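Local coordinates for protein pumilio homology domain family member 4 (Saccharomyces cerevisiae, PDB 3BWT) that binds messenger RNA through its Pumilio homology domain, the single-stranded RNA-binding part of the protein that this chain comprises, at residues D186-D197 / Y224-R235; L253-I263 / V287-S295. All blocks are in the same frame, centred on the assembly; numbering follows the deposited sequence.

In the fold
Interactions 1 and 2 lie on the same side of the chain's centre, about 20 Å and 26 Å from it respectively, and their own centres are about 19 Å apart. They follow one another along the chain and touch directly: Val229 CG2, on the helix of 224-235, lies 3.8 Å from Val258 CG1 of 253-263. A second route runs through helix 245-253, where Leu232 meets Val248 a few residues before Leu253 enters interaction 2. Both the nearly parallel helices of interaction 1 and the steeply crossed ones of interaction 2 are part of the stack of Pumilio repeats, whose concave surface binds single-stranded RNA in this family.

Interaction 1: residues D186-D197 / Y224-R235; sequences DNLCDKLLALVD and YTHKIVHLLKPR
Tyr224 lays its ring over Cys189 and ends at two acidic residues, Asp186 and Asp190. Its CB points at 186-197 and carries the ring, whose face receives Cys189 CB 3.3 Å from the centroid and 6° off the normal, a CH-pi contact. Cys189 SG lies above that same face, toward CD2, at 4.3 Å from the centroid. Farther out, CE1 runs beside Asp190 OD1, while CE2 passes Asp186 OD1 at 3.3 Å, so the two acids flank the ring edge. At the tip, OH donates to Asp190 OD1 (2.7 Å), arriving 53° out of the carboxylate plane. A water that donates to Asp186 OD2 also reaches this OH, weakly. A phenylalanine here would probably leave Asp190 OD1 without its hydroxyl donor. The helix axes, nearly parallel and 11.2 Å apart at closest, fit the repeat-on-repeat stacking of a Pumilio solenoid; the boundary between Pumilio 5 and 6 falls within 186-197. Knobs-into-holes packing is reciprocal: Tyr224 sits among Asp186, Cys189, Asp190 and Leu193, and Leu193 among Tyr224, Lys227, Ile228 and Leu231. With CG opposite the backbone N (chi1 -171°), Leu193 spreads its methyls, CD1 meeting Ile228 CG1 at 3.9 Å and CD2 lying across the aliphatic chain of Lys227. After the type I turn from Leu193 to Val196, Val196 CG1 touches Leu231 CD1 (3.7 Å) and also packs on Leu232 CD2. Beyond it, Asp197 OD1 and Arg235 NH2 make a long salt bridge of 3.7 Å, their planes steeply turned, while Arg235 NH1 pairs with Glu238.

Interaction 2: residues L253-I263 / V287-S295; sequences LKTAIVSEPMI and VLQTALDIS
The CA atoms of 253-263 come nearest those of 287-295 at Lys254 and Ile294 (7.1 Å) and at Ile263 and Ala291 (6.3 Å), with helices 256-263 and 287-295 crossing at -119° and 10.7 Å between axes. No hydrogen bond spans the contact, which is carried by aliphatic groups. Leu253 points at the partner helix: its CB meets Thr290 CG2 at 3.6 Å, and CD1 reaches on to Val287 CG1 at 3.9 Å, also lying near Ala291. Thr290 turns its methyl to Leu253 while OG1 makes weak hydrogen bonds to Glu250 and to Tyr286 O. The contact joins Pumilio 7, which contains 253-263, to Pumilio 8, which contains 287-295, an interface between successive repeats of the solenoid. Here Ile294 fills the angle between the end of helix 245-253 and the start of helix 256-279. Its CG1 stands anti to the carbonyl carbon (chi1 -65°) and lies against Leu253 O, while the CG2 branch touches Ser259 CB and, at 3.9 Å, Ile263 CD1. That Ile263 methyl also borders Ser295 CB at 4.1 Å, so one carbon bridges two successive residues of helix 284-298.

Interaction 1: residues D186-D197 / Y224-R235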
loop_
_atom_site.group_PDB
_atom_site.type_symbol
_atom_site.label_atom_id
_atom_site.label_comp_id
_atom_site.label_asym_id
_atom_site.label_seq_id
_atom_site.Cartn_x
_atom_site.Cartn_y
_atom_site.Cartn_z
ATOM N N ASP A 186 -4.394 15.088 6.613
ATOM C CA ASP A 186 -5.675 15.779 6.683
ATOM C C ASP A 186 -6.058 16.355 5.322
ATOM O O ASP A 186 -7.158 16.117 4.827
ATOM C CB ASP A 186 -5.639 16.885 7.738
ATOM C CG ASP A 186 -5.944 16.374 9.141
ATOM O OD1 ASP A 186 -6.030 15.142 9.340
ATOM O OD2 ASP A 186 -6.096 17.216 10.054
ATOM N N ASN A 187 -5.154 17.107 4.708
ATOM C CA ASN A 187 -5.447 17.664 3.394
ATOM C C ASN A 187 -5.786 16.569 2.386
ATOM O O ASN A 187 -6.633 16.757 1.515
ATOM C CB ASN A 187 -4.306 18.549 2.897
ATOM C CG ASN A 187 -4.255 19.891 3.612
ATOM O OD1 ASN A 187 -5.261 20.361 4.147
ATOM N ND2 ASN A 187 -3.081 20.515 3.622
ATOM N N LEU A 188 -5.141 15.416 2.534
ATOM C CA LEU A 188 -5.391 14.276 1.662
ATOM C C LEU A 188 -6.756 13.644 1.942
ATOM O O LEU A 188 -7.518 13.354 1.019
ATOM C CB LEU A 188 -4.277 13.235 1.822
ATOM C CG LEU A 188 -4.399 11.912 1.059
ATOM C CD1 LEU A 188 -4.711 12.156 -0.395
ATOM C CD2 LEU A 188 -3.120 11.113 1.208
ATOM N N CYS A 189 -7.067 13.437 3.215
ATOM C CA CYS A 189 -8.339 12.834 3.579
ATOM C C CYS A 189 -9.516 13.727 3.220
ATOM O O CYS A 189 -10.587 13.233 2.854
ATOM C CB CYS A 189 -8.361 12.469 5.055
ATOM S SG CYS A 189 -7.261 11.105 5.463
ATOM N N ASP A 190 -9.319 15.039 3.316
ATOM C CA ASP A 190 -10.327 15.986 2.857
ATOM C C ASP A 190 -10.702 15.689 1.401
ATOM O O ASP A 190 -11.883 15.531 1.071
ATOM C CB ASP A 190 -9.815 17.416 2.979
ATOM C CG ASP A 190 -9.775 17.910 4.416
ATOM O OD1 ASP A 190 -10.301 17.220 5.317
ATOM O OD2 ASP A 190 -9.208 19.003 4.640
ATOM N N LYS A 191 -9.696 15.601 0.534
ATOM C CA LYS A 191 -9.930 15.294 -0.875
ATOM C C LYS A 191 -10.627 13.945 -1.062
ATOM O O LYS A 191 -11.617 13.828 -1.806
ATOM C CB LYS A 191 -8.619 15.336 -1.656
ATOM C CG LYS A 191 -7.860 16.645 -1.477
ATOM C CD LYS A 191 -7.094 17.027 -2.726
ATOM C CE LYS A 191 -6.642 18.476 -2.667
ATOM N NZ LYS A 191 -6.504 19.058 -4.038
ATOM N N LEU A 192 -10.110 12.932 -0.373
ATOM C CA LEU A 192 -10.694 11.597 -0.405
ATOM C C LEU A 192 -12.147 11.601 0.068
ATOM O O LEU A 192 -12.998 10.907 -0.499
ATOM C CB LEU A 192 -9.868 10.645 0.458
ATOM C CG LEU A 192 -8.424 10.451 0.005
ATOM C CD1 LEU A 192 -7.636 9.697 1.050
ATOM C CD2 LEU A 192 -8.383 9.727 -1.322
ATOM N N LEU A 193 -12.424 12.384 1.110
ATOM C CA LEU A 193 -13.759 12.443 1.712
ATOM C C LEU A 193 -14.764 13.073 0.759
ATOM O O LEU A 193 -15.939 12.720 0.741
ATOM C CB LEU A 193 -13.712 13.224 3.023
ATOM C CG LEU A 193 -14.971 13.193 3.883
ATOM C CD1 LEU A 193 -15.141 11.827 4.550
ATOM C CD2 LEU A 193 -14.919 14.318 4.915
ATOM N N ALA A 194 -14.288 14.011 -0.043
ATOM C CA ALA A 194 -15.107 14.580 -1.098
ATOM C C ALA A 194 -15.452 13.535 -2.166
ATOM O O ALA A 194 -16.304 13.771 -3.016
ATOM C CB ALA A 194 -14.391 15.758 -1.722
ATOM N N LEU A 195 -14.793 12.382 -2.119
ATOM C CA LEU A 195 -14.966 11.364 -3.152
ATOM C C LEU A 195 -15.418 10.033 -2.564
ATOM O O LEU A 195 -15.381 9.001 -3.244
ATOM C CB LEU A 195 -13.662 11.151 -3.922
ATOM C CG LEU A 195 -13.095 12.340 -4.700
ATOM C CD1 LEU A 195 -11.620 12.133 -5.068
ATOM C CD2 LEU A 195 -13.952 12.613 -5.927
ATOM N N VAL A 196 -15.846 10.054 -1.306
ATOM C CA VAL A 196 -16.163 8.813 -0.608
ATOM C C VAL A 196 -17.230 7.957 -1.303
ATOM O O VAL A 196 -17.182 6.726 -1.240
ATOM C CB VAL A 196 -16.536 9.058 0.878
ATOM C CG1 VAL A 196 -18.011 9.428 1.014
ATOM C CG2 VAL A 196 -16.207 7.829 1.699
ATOM N N ASP A 197 -18.184 8.600 -1.968
ATOM C CA ASP A 197 -19.210 7.858 -2.698
ATOM C C ASP A 197 -18.573 6.942 -3.762
ATOM O O ASP A 197 -18.755 5.718 -3.743
ATOM C CB ASP A 197 -20.219 8.813 -3.343
ATOM C CG ASP A 197 -21.209 9.407 -2.340
ATOM O OD1 ASP A 197 -21.041 9.208 -1.118
ATOM O OD2 ASP A 197 -22.167 10.081 -2.780
ATOM N N TYR A 224 -11.944 11.462 10.615
ATOM C CA TYR A 224 -12.515 11.142 9.309
ATOM C C TYR A 224 -13.407 9.908 9.380
ATOM O O TYR A 224 -14.337 9.756 8.586
ATOM C CB TYR A 224 -11.425 10.999 8.243
ATOM C CG TYR A 224 -10.720 12.306 7.949
ATOM C CD1 TYR A 224 -11.295 13.256 7.110
ATOM C CD2 TYR A 224 -9.489 12.606 8.538
ATOM C CE1 TYR A 224 -10.660 14.463 6.857
ATOM C CE2 TYR A 224 -8.847 13.800 8.289
ATOM C CZ TYR A 224 -9.435 14.728 7.450
ATOM O OH TYR A 224 -8.796 15.924 7.207
ATOM N N THR A 225 -13.137 9.037 10.345
ATOM C CA THR A 225 -13.998 7.897 10.566
ATOM C C THR A 225 -15.431 8.390 10.729
ATOM O O THR A 225 -16.347 7.913 10.068
ATOM C CB THR A 225 -13.563 7.116 11.818
ATOM O OG1 THR A 225 -12.278 6.522 11.586
ATOM C CG2 THR A 225 -14.563 6.027 12.146
ATOM N N HIS A 226 -15.625 9.365 11.608
ATOM C CA HIS A 226 -16.962 9.878 11.870
ATOM C C HIS A 226 -17.558 10.534 10.634
ATOM O O HIS A 226 -18.747 10.382 10.354
ATOM C CB HIS A 226 -16.962 10.849 13.056
ATOM C CG HIS A 226 -16.729 10.188 14.379
ATOM N ND1 HIS A 226 -15.660 10.501 15.192
ATOM C CD2 HIS A 226 -17.427 9.225 15.030
ATOM C CE1 HIS A 226 -15.711 9.763 16.287
ATOM N NE2 HIS A 226 -16.773 8.979 16.214
ATOM N N LYS A 227 -16.737 11.261 9.887
ATOM C CA LYS A 227 -17.237 11.937 8.692
ATOM C C LYS A 227 -17.641 10.946 7.583
ATOM O O LYS A 227 -18.624 11.163 6.867
ATOM C CB LYS A 227 -16.221 12.963 8.195
ATOM C CG LYS A 227 -16.032 14.141 9.150
ATOM C CD LYS A 227 -15.016 15.144 8.600
ATOM C CE LYS A 227 -14.795 16.329 9.543
ATOM N NZ LYS A 227 -13.807 17.304 9.032
ATOM N N ILE A 228 -16.892 9.851 7.466
ATOM C CA ILE A 228 -17.225 8.784 6.530
ATOM C C ILE A 228 -18.534 8.122 6.927
ATOM O O ILE A 228 -19.450 7.995 6.114
ATOM C CB ILE A 228 -16.144 7.691 6.499
ATOM C CG1 ILE A 228 -14.840 8.228 5.914
ATOM C CG2 ILE A 228 -16.624 6.492 5.702
ATOM C CD1 ILE A 228 -13.688 7.289 6.109
ATOM N N VAL A 229 -18.613 7.684 8.179
ATOM C CA VAL A 229 -19.820 7.037 8.665
ATOM C C VAL A 229 -21.034 7.910 8.392
ATOM O O VAL A 229 -22.053 7.433 7.886
ATOM C CB VAL A 229 -19.731 6.716 10.155
ATOM C CG1 VAL A 229 -21.049 6.151 10.649
ATOM C CG2 VAL A 229 -18.611 5.720 10.398
ATOM N N HIS A 230 -20.912 9.194 8.703
ATOM C CA HIS A 230 -21.994 10.136 8.451
ATOM C C HIS A 230 -22.475 10.144 6.996
ATOM O O HIS A 230 -23.657 10.339 6.732
ATOM C CB HIS A 230 -21.595 11.549 8.877
ATOM C CG HIS A 230 -22.630 12.581 8.552
ATOM N ND1 HIS A 230 -23.785 12.737 9.291
ATOM C CD2 HIS A 230 -22.695 13.496 7.556
ATOM C CE1 HIS A 230 -24.514 13.703 8.764
ATOM N NE2 HIS A 230 -23.875 14.180 7.711
ATOM N N LEU A 231 -21.562 9.943 6.053
ATOM C CA LEU A 231 -21.919 9.990 4.632
ATOM C C LEU A 231 -22.484 8.675 4.103
ATOM O O LEU A 231 -23.344 8.679 3.228
ATOM C CB LEU A 231 -20.722 10.428 3.778
ATOM C CG LEU A 231 -20.352 11.911 3.838
ATOM C CD1 LEU A 231 -18.946 12.172 3.312
ATOM C CD2 LEU A 231 -21.368 12.724 3.071
ATOM N N LEU A 232 -22.013 7.553 4.639
ATOM C CA LEU A 232 -22.397 6.246 4.106
ATOM C C LEU A 232 -23.525 5.556 4.866
ATOM O O LEU A 232 -24.196 4.684 4.318
ATOM C CB LEU A 232 -21.193 5.306 4.059
ATOM C CG LEU A 232 -19.887 5.794 3.452
ATOM C CD1 LEU A 232 -18.883 4.663 3.518
ATOM C CD2 LEU A 232 -20.080 6.266 2.027
ATOM N N LYS A 233 -23.717 5.921 6.130
ATOM C CA LYS A 233 -24.751 5.282 6.944
ATOM C C LYS A 233 -26.126 5.284 6.265
ATOM O O LYS A 233 -26.815 4.270 6.264
ATOM C CB LYS A 233 -24.832 5.908 8.341
ATOM C CG LYS A 233 -25.745 5.153 9.295
ATOM C CD LYS A 233 -25.387 5.414 10.760
ATOM C CE LYS A 233 -25.629 6.867 11.169
ATOM N NZ LYS A 233 -27.055 7.134 11.518
ATOM N N PRO A 234 -26.527 6.426 5.682
ATOM C CA PRO A 234 -27.827 6.525 5.008
ATOM C C PRO A 234 -28.012 5.545 3.846
ATOM O O PRO A 234 -29.072 5.521 3.214
ATOM C CB PRO A 234 -27.831 7.962 4.488
ATOM C CG PRO A 234 -26.973 8.698 5.455
ATOM C CD PRO A 234 -25.877 7.744 5.806
ATOM N N ARG A 235 -26.994 4.743 3.563
ATOM C CA ARG A 235 -27.065 3.816 2.445
ATOM C C ARG A 235 -26.630 2.443 2.917
ATOM O O ARG A 235 -26.258 1.580 2.115
ATOM C CB ARG A 235 -26.191 4.305 1.285
ATOM C CG ARG A 235 -26.307 5.810 1.036
ATOM C CD ARG A 235 -26.077 6.200 -0.422
ATOM N NE ARG A 235 -24.668 6.401 -0.740
ATOM C CZ ARG A 235 -24.025 5.760 -1.709
ATOM N NH1 ARG A 235 -24.672 4.883 -2.472
ATOM N NH2 ARG A 235 -22.737 6.005 -1.927
HETATM O O HOH W 1 -9.168 18.090 9.926
#

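Interaction 2: residues L253-I263 / V287-S295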
loop_
_atom_site.group_PDB
_atom_site.type_symbol
_atom_site.label_atom_id
_atom_site.label_comp_id
_atom_site.label_asym_id
_atom_site.label_seq_id
_atom_site.Cartn_x
_atom_site.Cartn_y
_atom_site.Cartn_z
ATOM N N LEU A 253 -18.649 -1.828 10.860
ATOM C CA LEU A 253 -19.246 -2.757 11.819
ATOM C C LEU A 253 -18.194 -3.340 12.752
ATOM O O LEU A 253 -18.512 -3.780 13.851
ATOM C CB LEU A 253 -19.977 -3.902 11.110
ATOM C CG LEU A 253 -21.311 -3.562 10.455
ATOM C CD1 LEU A 253 -21.928 -4.810 9.854
ATOM C CD2 LEU A 253 -22.249 -2.917 11.471
ATOM N N LYS A 254 -16.942 -3.351 12.301
ATOM C CA LYS A 254 -15.846 -3.924 13.081
ATOM C C LYS A 254 -15.012 -2.848 13.776
ATOM O O LYS A 254 -13.989 -3.143 14.396
ATOM C CB LYS A 254 -14.962 -4.821 12.202
ATOM C CG LYS A 254 -15.610 -6.146 11.814
ATOM C CD LYS A 254 -14.668 -7.010 10.981
ATOM C CE LYS A 254 -15.240 -8.408 10.758
ATOM N NZ LYS A 254 -14.249 -9.346 10.139
ATOM N N THR A 255 -15.454 -1.602 13.675
ATOM C CA THR A 255 -14.810 -0.521 14.405
ATOM C C THR A 255 -15.653 -0.124 15.617
ATOM O O THR A 255 -16.627 0.622 15.490
ATOM C CB THR A 255 -14.574 0.688 13.506
ATOM O OG1 THR A 255 -13.824 0.267 12.362
ATOM C CG2 THR A 255 -13.808 1.786 14.254
ATOM N N ALA A 256 -15.255 -0.617 16.789
ATOM C CA ALA A 256 -16.102 -0.566 17.983
ATOM C C ALA A 256 -16.905 0.722 18.182
ATOM O O ALA A 256 -18.104 0.652 18.447
ATOM C CB ALA A 256 -15.298 -0.891 19.229
ATOM N N ILE A 257 -16.263 1.884 18.045
ATOM C CA ILE A 257 -16.951 3.145 18.341
ATOM C C ILE A 257 -17.974 3.569 17.308
ATOM O O ILE A 257 -18.694 4.542 17.530
ATOM C CB ILE A 257 -16.000 4.348 18.518
ATOM C CG1 ILE A 257 -15.431 4.765 17.164
ATOM C CG2 ILE A 257 -14.926 4.057 19.564
ATOM C CD1 ILE A 257 -15.241 6.268 17.010
ATOM N N VAL A 258 -18.032 2.880 16.173
ATOM C CA VAL A 258 -19.044 3.207 15.173
ATOM C C VAL A 258 -19.915 2.011 14.836
ATOM O O VAL A 258 -20.857 2.128 14.059
ATOM C CB VAL A 258 -18.441 3.800 13.892
ATOM C CG1 VAL A 258 -18.061 5.243 14.114
ATOM C CG2 VAL A 258 -17.244 2.981 13.423
ATOM N N SER A 259 -19.607 0.865 15.437
ATOM C CA SER A 259 -20.392 -0.353 15.235
ATOM C C SER A 259 -21.889 -0.070 15.329
ATOM O O SER A 259 -22.647 -0.307 14.386
ATOM C CB SER A 259 -20.030 -1.416 16.282
ATOM O OG SER A 259 -18.632 -1.660 16.340
ATOM N N GLU A 260 -22.299 0.472 16.470
ATOM C CA GLU A 260 -23.700 0.463 16.853
ATOM C C GLU A 260 -24.614 1.421 16.070
ATOM O O GLU A 260 -25.732 1.058 15.724
ATOM C CB GLU A 260 -23.822 0.576 18.379
ATOM C CG GLU A 260 -23.023 -0.556 19.060
ATOM C CD GLU A 260 -23.229 -0.682 20.564
ATOM O OE1 GLU A 260 -23.962 0.143 21.157
ATOM O OE2 GLU A 260 -22.636 -1.620 21.152
ATOM N N PRO A 261 -24.138 2.629 15.761
ATOM C CA PRO A 261 -24.917 3.472 14.847
ATOM C C PRO A 261 -25.247 2.758 13.530
ATOM O O PRO A 261 -26.371 2.867 13.022
ATOM C CB PRO A 261 -23.973 4.641 14.579
ATOM C CG PRO A 261 -23.166 4.750 15.825
ATOM C CD PRO A 261 -22.984 3.343 16.333
ATOM N N MET A 262 -24.272 2.039 12.982
ATOM C CA MET A 262 -24.465 1.319 11.723
ATOM C C MET A 262 -25.455 0.172 11.885
ATOM O O MET A 262 -26.366 0.010 11.074
ATOM C CB MET A 262 -23.129 0.789 11.177
ATOM C CG MET A 262 -23.229 0.125 9.802
ATOM S SD MET A 262 -23.797 1.197 8.454
ATOM C CE MET A 262 -22.421 2.330 8.316
ATOM N N ILE A 263 -25.258 -0.628 12.927
ATOM C CA ILE A 263 -26.167 -1.721 13.237
ATOM C C ILE A 263 -27.577 -1.176 13.405
ATOM O O ILE A 263 -28.553 -1.790 12.976
ATOM C CB ILE A 263 -25.727 -2.462 14.512
ATOM C CG1 ILE A 263 -24.392 -3.175 14.267
ATOM C CG2 ILE A 263 -26.796 -3.449 14.965
ATOM C CD1 ILE A 263 -23.832 -3.879 15.485
ATOM N N VAL A 287 -22.203 -9.574 5.798
ATOM C CA VAL A 287 -22.421 -8.348 6.542
ATOM C C VAL A 287 -23.448 -8.577 7.641
ATOM O O VAL A 287 -23.302 -8.100 8.767
ATOM C CB VAL A 287 -22.938 -7.251 5.611
ATOM C CG1 VAL A 287 -23.279 -5.984 6.396
ATOM C CG2 VAL A 287 -21.911 -6.973 4.526
ATOM N N LEU A 288 -24.493 -9.316 7.300
ATOM C CA LEU A 288 -25.517 -9.676 8.262
ATOM C C LEU A 288 -24.903 -10.496 9.383
ATOM O O LEU A 288 -25.233 -10.308 10.552
ATOM C CB LEU A 288 -26.630 -10.484 7.587
ATOM C CG LEU A 288 -27.779 -10.835 8.534
ATOM C CD1 LEU A 288 -28.146 -9.607 9.361
ATOM C CD2 LEU A 288 -28.988 -11.378 7.780
ATOM N N GLN A 289 -24.015 -11.413 9.011
ATOM C CA GLN A 289 -23.384 -12.287 9.984
ATOM C C GLN A 289 -22.438 -11.493 10.861
ATOM O O GLN A 289 -22.277 -11.781 12.043
ATOM C CB GLN A 289 -22.625 -13.412 9.295
ATOM C CG GLN A 289 -22.009 -14.394 10.268
ATOM C CD GLN A 289 -21.315 -15.539 9.570
ATOM O OE1 GLN A 289 -21.276 -15.597 8.341
ATOM N NE2 GLN A 289 -20.750 -16.458 10.349
ATOM N N THR A 290 -21.806 -10.487 10.274
ATOM C CA THR A 290 -20.966 -9.594 11.046
ATOM C C THR A 290 -21.820 -8.836 12.050
ATOM O O THR A 290 -21.432 -8.687 13.206
ATOM C CB THR A 290 -20.219 -8.608 10.154
ATOM O OG1 THR A 290 -19.152 -9.299 9.505
ATOM C CG2 THR A 290 -19.632 -7.488 10.984
ATOM N N ALA A 291 -22.985 -8.378 11.600
ATOM C CA ALA A 291 -23.883 -7.581 12.429
ATOM C C ALA A 291 -24.298 -8.345 13.675
ATOM O O ALA A 291 -24.276 -7.809 14.780
ATOM C CB ALA A 291 -25.105 -7.171 11.634
ATOM N N LEU A 292 -24.671 -9.603 13.482
ATOM C CA LEU A 292 -25.025 -10.483 14.588
ATOM C C LEU A 292 -23.834 -10.748 15.500
ATOM O O LEU A 292 -23.974 -10.754 16.715
ATOM C CB LEU A 292 -25.569 -11.815 14.061
ATOM C CG LEU A 292 -26.952 -11.776 13.410
ATOM C CD1 LEU A 292 -27.116 -12.910 12.398
ATOM C CD2 LEU A 292 -28.036 -11.818 14.466
ATOM N N ASP A 293 -22.666 -10.985 14.909
ATOM C CA ASP A 293 -21.477 -11.320 15.676
ATOM C C ASP A 293 -21.082 -10.154 16.567
ATOM O O ASP A 293 -20.909 -10.318 17.776
ATOM C CB ASP A 293 -20.325 -11.705 14.746
ATOM C CG ASP A 293 -19.022 -11.979 15.499
ATOM O OD1 ASP A 293 -19.034 -12.776 16.460
ATOM O OD2 ASP A 293 -17.980 -11.399 15.119
ATOM N N ILE A 294 -20.954 -8.972 15.971
ATOM C CA ILE A 294 -20.632 -7.769 16.732
ATOM C C ILE A 294 -21.680 -7.500 17.812
ATOM O O ILE A 294 -21.340 -7.368 18.985
ATOM C CB ILE A 294 -20.491 -6.521 15.827
ATOM C CG1 ILE A 294 -19.297 -6.675 14.889
ATOM C CG2 ILE A 294 -20.337 -5.256 16.669
ATOM C CD1 ILE A 294 -18.005 -7.005 15.605
ATOM N N SER A 295 -22.948 -7.432 17.414
ATOM C CA SER A 295 -24.019 -7.086 18.345
ATOM C C SER A 295 -24.108 -8.048 19.534
ATOM O O SER A 295 -24.372 -7.618 20.661
ATOM C CB SER A 295 -25.367 -6.972 17.627
ATOM O OG SER A 295 -25.806 -8.236 17.163
#